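PDB 1M1S: sperm-specific class P protein 34 from Caenorhabditis elegans, which is a small major sperm protein family member of unknown function, with a domain built like that of the nematode sperm cytoskeletal protein. Local coordinates for residues S45-N48 against E49-R52. Numbering follows the deposited sequence.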
ATOM      1  N   SER A  45      -6.535   0.222  -5.251  1.00 35.00           N
ATOM      2  CA  SER A  45      -5.931  -0.270  -6.466  1.00 35.00           C
ATOM      3  C   SER A  45      -6.715   0.169  -7.681  1.00 35.00           C
ATOM      4  O   SER A  45      -7.932   0.064  -7.695  1.00 35.00           O
ATOM      5  CB  SER A  45      -5.885  -1.792  -6.380  1.00 35.00           C
ATOM      6  OG  SER A  45      -5.242  -2.371  -7.496  1.00 35.00           O
ATOM      7  N   SER A  46      -6.005   0.591  -8.723  1.00 35.00           N
ATOM      8  CA  SER A  46      -6.612   1.063  -9.965  1.00 35.00           C
ATOM      9  C   SER A  46      -7.033  -0.083 -10.854  1.00 35.00           C
ATOM     10  O   SER A  46      -8.074  -0.046 -11.501  1.00 35.00           O
ATOM     11  CB  SER A  46      -5.612   1.916 -10.745  1.00 35.00           C
ATOM     12  OG  SER A  46      -4.669   1.086 -11.391  1.00 35.00           O
ATOM     13  N   ASN A  47      -6.228  -1.129 -10.849  1.00 35.00           N
ATOM     14  CA  ASN A  47      -6.513  -2.257 -11.697  1.00 35.00           C
ATOM     15  C   ASN A  47      -6.581  -3.570 -10.966  1.00 35.00           C
ATOM     16  O   ASN A  47      -5.603  -4.323 -10.888  1.00 35.00           O
ATOM     17  CB  ASN A  47      -5.477  -2.330 -12.804  1.00 35.00           C
ATOM     18  CG  ASN A  47      -5.789  -3.388 -13.830  1.00 35.00           C
ATOM     19  OD1 ASN A  47      -6.795  -4.091 -13.759  1.00 35.00           O
ATOM     20  ND2 ASN A  47      -4.895  -3.542 -14.766  1.00 35.00           N
ATOM     21  N   ASN A  48      -7.761  -3.863 -10.457  1.00 35.00           N
ATOM     22  CA  ASN A  48      -7.976  -5.099  -9.761  1.00 35.00           C
ATOM     23  C   ASN A  48      -8.263  -6.223 -10.751  1.00 35.00           C
ATOM     24  O   ASN A  48      -9.197  -6.991 -10.571  1.00 35.00           O
ATOM     25  CB  ASN A  48      -9.124  -4.889  -8.808  1.00 35.00           C
ATOM     26  CG  ASN A  48      -8.666  -4.826  -7.418  1.00 35.00           C
ATOM     27  OD1 ASN A  48      -8.083  -5.778  -6.915  1.00 35.00           O
ATOM     28  ND2 ASN A  48      -8.892  -3.711  -6.771  1.00 35.00           N
ATOM     29  N   GLU A  49      -7.420  -6.339 -11.775  1.00 35.00           N
ATOM     30  CA  GLU A  49      -7.619  -7.336 -12.817  1.00 35.00           C
ATOM     31  C   GLU A  49      -6.357  -7.824 -13.524  1.00 35.00           C
ATOM     32  O   GLU A  49      -6.431  -8.743 -14.333  1.00 35.00           O
ATOM     33  CB  GLU A  49      -8.619  -6.797 -13.833  1.00 35.00           C
ATOM     34  CG  GLU A  49      -8.959  -7.706 -15.000  1.00 35.00           C
ATOM     35  CD  GLU A  49      -9.324  -6.885 -16.217  1.00 35.00           C
ATOM     36  OE1 GLU A  49      -9.834  -5.759 -16.018  1.00 35.00           O
ATOM     37  OE2 GLU A  49      -9.076  -7.327 -17.360  1.00 35.00           O
ATOM     38  N   HIS A  50      -5.230  -7.155 -13.298  1.00 35.00           N
ATOM     39  CA  HIS A  50      -3.938  -7.574 -13.856  1.00 35.00           C
ATOM     40  C   HIS A  50      -3.044  -7.538 -12.628  1.00 35.00           C
ATOM     41  O   HIS A  50      -1.958  -8.097 -12.606  1.00 35.00           O
ATOM     42  CB  HIS A  50      -3.375  -6.602 -14.889  1.00 35.00           C
ATOM     43  CG  HIS A  50      -4.255  -6.377 -16.081  1.00 35.00           C
ATOM     44  ND1 HIS A  50      -4.628  -7.408 -16.941  1.00 35.00           N
ATOM     45  CD2 HIS A  50      -4.856  -5.275 -16.530  1.00 35.00           C
ATOM     46  CE1 HIS A  50      -5.448  -6.913 -17.846  1.00 35.00           C
ATOM     47  NE2 HIS A  50      -5.608  -5.624 -17.635  1.00 35.00           N
ATOM     48  N   TYR A  51      -3.522  -6.855 -11.596  1.00 35.00           N
ATOM     49  CA  TYR A  51      -2.798  -6.735 -10.347  1.00 35.00           C
ATOM     50  C   TYR A  51      -3.565  -7.333  -9.175  1.00 35.00           C
ATOM     51  O   TYR A  51      -4.790  -7.251  -9.110  1.00 35.00           O
ATOM     52  CB  TYR A  51      -2.489  -5.265 -10.086  1.00 35.00           C
ATOM     53  CG  TYR A  51      -1.478  -4.719 -11.059  1.00 35.00           C
ATOM     54  CD1 TYR A  51      -1.856  -3.894 -12.122  1.00 35.00           C
ATOM     55  CD2 TYR A  51      -0.130  -5.041 -10.926  1.00 35.00           C
ATOM     56  CE1 TYR A  51      -0.903  -3.411 -13.030  1.00 35.00           C
ATOM     57  CE2 TYR A  51       0.814  -4.565 -11.825  1.00 35.00           C
ATOM     58  CZ  TYR A  51       0.426  -3.753 -12.868  1.00 35.00           C
ATOM     59  OH  TYR A  51       1.380  -3.321 -13.750  1.00 35.00           O
ATOM     60  N   ARG A  52      -2.825  -7.977  -8.282  1.00 35.00           N
ATOM     61  CA  ARG A  52      -3.358  -8.596  -7.084  1.00 35.00           C
ATOM     62  C   ARG A  52      -2.447  -8.153  -5.954  1.00 35.00           C
ATOM     63  O   ARG A  52      -1.356  -8.695  -5.761  1.00 35.00           O
ATOM     64  CB  ARG A  52      -3.337 -10.107  -7.234  1.00 35.00           C
ATOM     65  CG  ARG A  52      -3.460 -10.897  -5.936  1.00 35.00           C
ATOM     66  CD  ARG A  52      -3.340 -12.397  -6.243  1.00 35.00           C
ATOM     67  NE  ARG A  52      -2.548 -13.169  -5.277  1.00 35.00           N
ATOM     68  CZ  ARG A  52      -1.790 -14.221  -5.601  1.00 35.00           C
ATOM     69  NH1 ARG A  52      -1.718 -14.629  -6.864  1.00 35.00           N
ATOM     70  NH2 ARG A  52      -1.110 -14.868  -4.664  1.00 35.00           N
TER
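The carbonyl O of Asn-47 lies in the plane of the Tyr-51 ring, at its edge, 4.0 Å from CD1, and CB of Asn-47 approaches the same ring carbon. At the His-50 ring the Asn-47 amide meets the edge too, its plane turned 86° from the ring; the model is too tight there for the spacing to be trusted. The amide arrives because CG stands anti to the backbone N (chi1 -173°), carrying OD1 over the turn to within 3.3 Å of Glu-49 CB. Asparagine suits this place, being short and polar at both ends of its amide: ND2 also makes a weak hydrogen bond to Asp-80. The Asn-47 carbonyl O collects two weak bonds, from Glu-49 N at 2.9 Å and Tyr-51 N at 3.4 Å. With an alanine here, Asp-80 would probably lose its weak amide partner and Glu-49 CB the OD1 packed against it. Tyr-51, a large ring fit for the interior, packs on Ile-70 and Leu-113, whereas charged Glu-49 suits the exposed side. Asn-48 centres an inverse gamma turn, within the loop joining antiparallel strands 38-45 and 51-60 of the immunoglobulin-like MSP domain.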